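Local coordinates for protein RNA-dependent RNA Polymerase (PDB 6TZ0) that catalyses RNA-templated RNA synthesis, transcribing plus strands in a fully conservative manner and probably also making the complementary minus strands of the double-stranded viral genome, at residues K871-Y876 with H1020-E1025. Residues are numbered along the deposited sequence; the frame is centred on the assembly and turned at random.
Sequences KRRLLY and HLYEFE
His1020 O accepts two N-H groups. Tyr1022 N lies 3.0 Å from His1020 O, the bond that closes an inverse gamma turn centred on Leu1021. Arg873 NE is 3.2 Å from the same His1020 O, a weak bond bent to 134°. Arg873 gets there with CG anti to its backbone N (chi1 -167°) and a chain extended from CG to NE, passing His1020 in the opposite direction. Arg873 CB rests 3.5 Å from His1020 CD2. The guanidinium of Arg873 then meets three groups of Tyr1022 and Glu1023. NH2 points to Tyr1022 O, near the guanidinium plane; the modelled separation is too short to be trusted in detail at this resolution, though the hydrogen bond is plausible. Glu1023 OE2 forms a long salt bridge to the same NH2 at 3.5 Å; the carboxylate may partly offset the two like charges where Arg873 NH1 comes close to Arg1188. Arg873 CZ sits over one face of the Tyr1022 ring, 4.0 Å from the centroid and 20° off the normal, which meets the geometry of a cation-pi contact. The hydroxyl of that tyrosine is hydrogen-bonded to Tyr1139, and its ring also stacks with Phe1181.

One turn along, Tyr876 CD1 touches Leu1021 CD2 at 3.9 Å. The Tyr876 and His1020 rings are near parallel but offset, their centroids 5.9 Å apart, so little stacking results. Asp1017 OD2 is hydrogen-bonded to Tyr876 OH and salt-bridged to Arg872 NE.

Within the C-terminal region of the polymerase, the contact thus joins helix 873-878 to an inverse gamma turn leading into 1022-1027, an outermost strand of a small mixed sheet.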
ATOM      1  N   LYS A 871      29.816  22.376   2.000  1.00 47.78           N
ATOM      2  CA  LYS A 871      29.437  23.687   1.487  1.00 47.78           C
ATOM      3  C   LYS A 871      30.082  24.832   2.265  1.00 47.78           C
ATOM      4  O   LYS A 871      30.054  25.976   1.801  1.00 47.78           O
ATOM      5  CB  LYS A 871      27.917  23.831   1.508  1.00 47.78           C
ATOM      6  CG  LYS A 871      27.199  22.872   0.589  1.00 47.78           C
ATOM      7  CD  LYS A 871      27.533  23.161  -0.856  1.00 47.78           C
ATOM      8  CE  LYS A 871      26.904  24.459  -1.299  1.00 47.78           C
ATOM      9  NZ  LYS A 871      27.162  24.727  -2.737  1.00 47.78           N
ATOM     10  N   ARG A 872      30.669  24.551   3.432  1.00 52.17           N
ATOM     11  CA  ARG A 872      31.333  25.588   4.214  1.00 52.17           C
ATOM     12  C   ARG A 872      32.661  26.007   3.590  1.00 52.17           C
ATOM     13  O   ARG A 872      33.151  27.106   3.864  1.00 52.17           O
ATOM     14  CB  ARG A 872      31.514  25.092   5.655  1.00 52.17           C
ATOM     15  CG  ARG A 872      32.009  26.130   6.639  1.00 52.17           C
ATOM     16  CD  ARG A 872      32.005  25.660   8.066  1.00 52.17           C
ATOM     17  NE  ARG A 872      32.653  26.653   8.918  1.00 52.17           N
ATOM     18  CZ  ARG A 872      32.038  27.704   9.448  1.00 52.17           C
ATOM     19  NH1 ARG A 872      32.717  28.552  10.203  1.00 52.17           N
ATOM     20  NH2 ARG A 872      30.747  27.906   9.233  1.00 52.17           N
ATOM     21  N   ARG A 873      33.217  25.184   2.701  1.00 49.74           N
ATOM     22  CA  ARG A 873      34.472  25.509   2.038  1.00 49.74           C
ATOM     23  C   ARG A 873      34.329  26.670   1.056  1.00 49.74           C
ATOM     24  O   ARG A 873      35.338  27.274   0.676  1.00 49.74           O
ATOM     25  CB  ARG A 873      34.992  24.251   1.337  1.00 49.74           C
ATOM     26  CG  ARG A 873      36.422  24.300   0.839  1.00 49.74           C
ATOM     27  CD  ARG A 873      36.825  22.978   0.236  1.00 49.74           C
ATOM     28  NE  ARG A 873      38.176  23.032  -0.300  1.00 49.74           N
ATOM     29  CZ  ARG A 873      38.464  23.354  -1.555  1.00 49.74           C
ATOM     30  NH1 ARG A 873      37.495  23.643  -2.407  1.00 49.74           N
ATOM     31  NH2 ARG A 873      39.721  23.380  -1.961  1.00 49.74           N
ATOM     32  N   LEU A 874      33.103  27.019   0.657  1.00 49.95           N
ATOM     33  CA  LEU A 874      32.908  28.170  -0.219  1.00 49.95           C
ATOM     34  C   LEU A 874      33.226  29.479   0.495  1.00 49.95           C
ATOM     35  O   LEU A 874      33.677  30.437  -0.146  1.00 49.95           O
ATOM     36  CB  LEU A 874      31.477  28.180  -0.751  1.00 49.95           C
ATOM     37  CG  LEU A 874      31.137  29.207  -1.831  1.00 49.95           C
ATOM     38  CD1 LEU A 874      31.934  28.924  -3.089  1.00 49.95           C
ATOM     39  CD2 LEU A 874      29.652  29.217  -2.114  1.00 49.95           C
ATOM     40  N   LEU A 875      33.031  29.520   1.820  1.00 53.38           N
ATOM     41  CA  LEU A 875      33.400  30.688   2.618  1.00 53.38           C
ATOM     42  C   LEU A 875      34.891  30.968   2.546  1.00 53.38           C
ATOM     43  O   LEU A 875      35.309  32.130   2.560  1.00 53.38           O
ATOM     44  CB  LEU A 875      33.008  30.474   4.078  1.00 53.38           C
ATOM     45  CG  LEU A 875      31.556  30.257   4.484  1.00 53.38           C
ATOM     46  CD1 LEU A 875      31.496  29.926   5.967  1.00 53.38           C
ATOM     47  CD2 LEU A 875      30.722  31.474   4.172  1.00 53.38           C
ATOM     48  N   TYR A 876      35.700  29.920   2.468  1.00 54.52           N
ATOM     49  CA  TYR A 876      37.143  30.054   2.382  1.00 54.52           C
ATOM     50  C   TYR A 876      37.621  30.189   0.948  1.00 54.52           C
ATOM     51  O   TYR A 876      38.646  30.831   0.703  1.00 54.52           O
ATOM     52  CB  TYR A 876      37.801  28.848   3.047  1.00 54.52           C
ATOM     53  CG  TYR A 876      37.557  28.792   4.531  1.00 54.52           C
ATOM     54  CD1 TYR A 876      38.376  29.482   5.410  1.00 54.52           C
ATOM     55  CD2 TYR A 876      36.490  28.074   5.052  1.00 54.52           C
ATOM     56  CE1 TYR A 876      38.157  29.439   6.769  1.00 54.52           C
ATOM     57  CE2 TYR A 876      36.259  28.030   6.409  1.00 54.52           C
ATOM     58  CZ  TYR A 876      37.097  28.717   7.260  1.00 54.52           C
ATOM     59  OH  TYR A 876      36.883  28.686   8.614  1.00 54.52           O
ATOM     60  N   HIS A1020      39.465  22.527   5.467  1.00 52.42           N
ATOM     61  CA  HIS A1020      39.027  23.050   4.183  1.00 52.42           C
ATOM     62  C   HIS A1020      40.152  23.705   3.399  1.00 52.42           C
ATOM     63  O   HIS A1020      39.974  23.974   2.210  1.00 52.42           O
ATOM     64  CB  HIS A1020      37.899  24.071   4.352  1.00 52.42           C
ATOM     65  CG  HIS A1020      36.657  23.512   4.970  1.00 52.42           C
ATOM     66  ND1 HIS A1020      36.370  23.653   6.308  1.00 52.42           N
ATOM     67  CD2 HIS A1020      35.646  22.784   4.445  1.00 52.42           C
ATOM     68  CE1 HIS A1020      35.224  23.056   6.577  1.00 52.42           C
ATOM     69  NE2 HIS A1020      34.764  22.518   5.464  1.00 52.42           N
ATOM     70  N   LEU A1021      41.308  23.941   4.017  1.00 52.61           N
ATOM     71  CA  LEU A1021      42.356  24.748   3.397  1.00 52.61           C
ATOM     72  C   LEU A1021      43.272  23.861   2.553  1.00 52.61           C
ATOM     73  O   LEU A1021      44.367  23.469   2.951  1.00 52.61           O
ATOM     74  CB  LEU A1021      43.132  25.507   4.463  1.00 52.61           C
ATOM     75  CG  LEU A1021      42.257  26.408   5.330  1.00 52.61           C
ATOM     76  CD1 LEU A1021      43.074  27.166   6.351  1.00 52.61           C
ATOM     77  CD2 LEU A1021      41.482  27.353   4.471  1.00 52.61           C
ATOM     78  N   TYR A1022      42.791  23.548   1.354  1.00 48.81           N
ATOM     79  CA  TYR A1022      43.542  22.754   0.399  1.00 48.81           C
ATOM     80  C   TYR A1022      43.194  23.205  -1.009  1.00 48.81           C
ATOM     81  O   TYR A1022      42.056  23.583  -1.289  1.00 48.81           O
ATOM     82  CB  TYR A1022      43.272  21.252   0.579  1.00 48.81           C
ATOM     83  CG  TYR A1022      41.847  20.797   0.368  1.00 48.81           C
ATOM     84  CD1 TYR A1022      40.942  20.788   1.411  1.00 48.81           C
ATOM     85  CD2 TYR A1022      41.425  20.328  -0.863  1.00 48.81           C
ATOM     86  CE1 TYR A1022      39.647  20.363   1.227  1.00 48.81           C
ATOM     87  CE2 TYR A1022      40.137  19.907  -1.059  1.00 48.81           C
ATOM     88  CZ  TYR A1022      39.256  19.919  -0.012  1.00 48.81           C
ATOM     89  OH  TYR A1022      37.973  19.488  -0.220  1.00 48.81           O
ATOM     90  N   GLU A1023      44.184  23.163  -1.898  1.00 47.94           N
ATOM     91  CA  GLU A1023      43.990  23.572  -3.279  1.00 47.94           C
ATOM     92  C   GLU A1023      44.695  22.624  -4.234  1.00 47.94           C
ATOM     93  O   GLU A1023      45.444  21.734  -3.832  1.00 47.94           O
ATOM     94  CB  GLU A1023      44.451  25.012  -3.520  1.00 47.94           C
ATOM     95  CG  GLU A1023      43.382  26.017  -3.187  1.00 47.94           C
ATOM     96  CD  GLU A1023      42.221  25.928  -4.165  1.00 47.94           C
ATOM     97  OE1 GLU A1023      42.473  25.664  -5.362  1.00 47.94           O
ATOM     98  OE2 GLU A1023      41.059  26.090  -3.745  1.00 47.94           O
ATOM     99  N   PHE A1024      44.437  22.842  -5.519  1.00 45.31           N
ATOM    100  CA  PHE A1024      44.843  21.938  -6.585  1.00 45.31           C
ATOM    101  C   PHE A1024      45.386  22.760  -7.737  1.00 45.31           C
ATOM    102  O   PHE A1024      44.668  23.591  -8.298  1.00 45.31           O
ATOM    103  CB  PHE A1024      43.665  21.080  -7.052  1.00 45.31           C
ATOM    104  CG  PHE A1024      43.231  20.063  -6.052  1.00 45.31           C
ATOM    105  CD1 PHE A1024      43.845  18.827  -5.994  1.00 45.31           C
ATOM    106  CD2 PHE A1024      42.238  20.358  -5.138  1.00 45.31           C
ATOM    107  CE1 PHE A1024      43.452  17.893  -5.064  1.00 45.31           C
ATOM    108  CE2 PHE A1024      41.847  19.431  -4.203  1.00 45.31           C
ATOM    109  CZ  PHE A1024      42.453  18.199  -4.165  1.00 45.31           C
ATOM    110  N   GLU A1025      46.639  22.521  -8.092  1.00 49.81           N
ATOM    111  CA  GLU A1025      47.281  23.221  -9.189  1.00 49.81           C
ATOM    112  C   GLU A1025      47.275  22.341 -10.427  1.00 49.81           C
ATOM    113  O   GLU A1025      47.324  21.114 -10.336  1.00 49.81           O
ATOM    114  CB  GLU A1025      48.709  23.616  -8.820  1.00 49.81           C
ATOM    115  CG  GLU A1025      48.773  24.612  -7.688  1.00 49.81           C
ATOM    116  CD  GLU A1025      50.188  25.006  -7.344  1.00 49.81           C
ATOM    117  OE1 GLU A1025      51.125  24.419  -7.921  1.00 49.81           O
ATOM    118  OE2 GLU A1025      50.367  25.902  -6.493  1.00 49.81           O
TER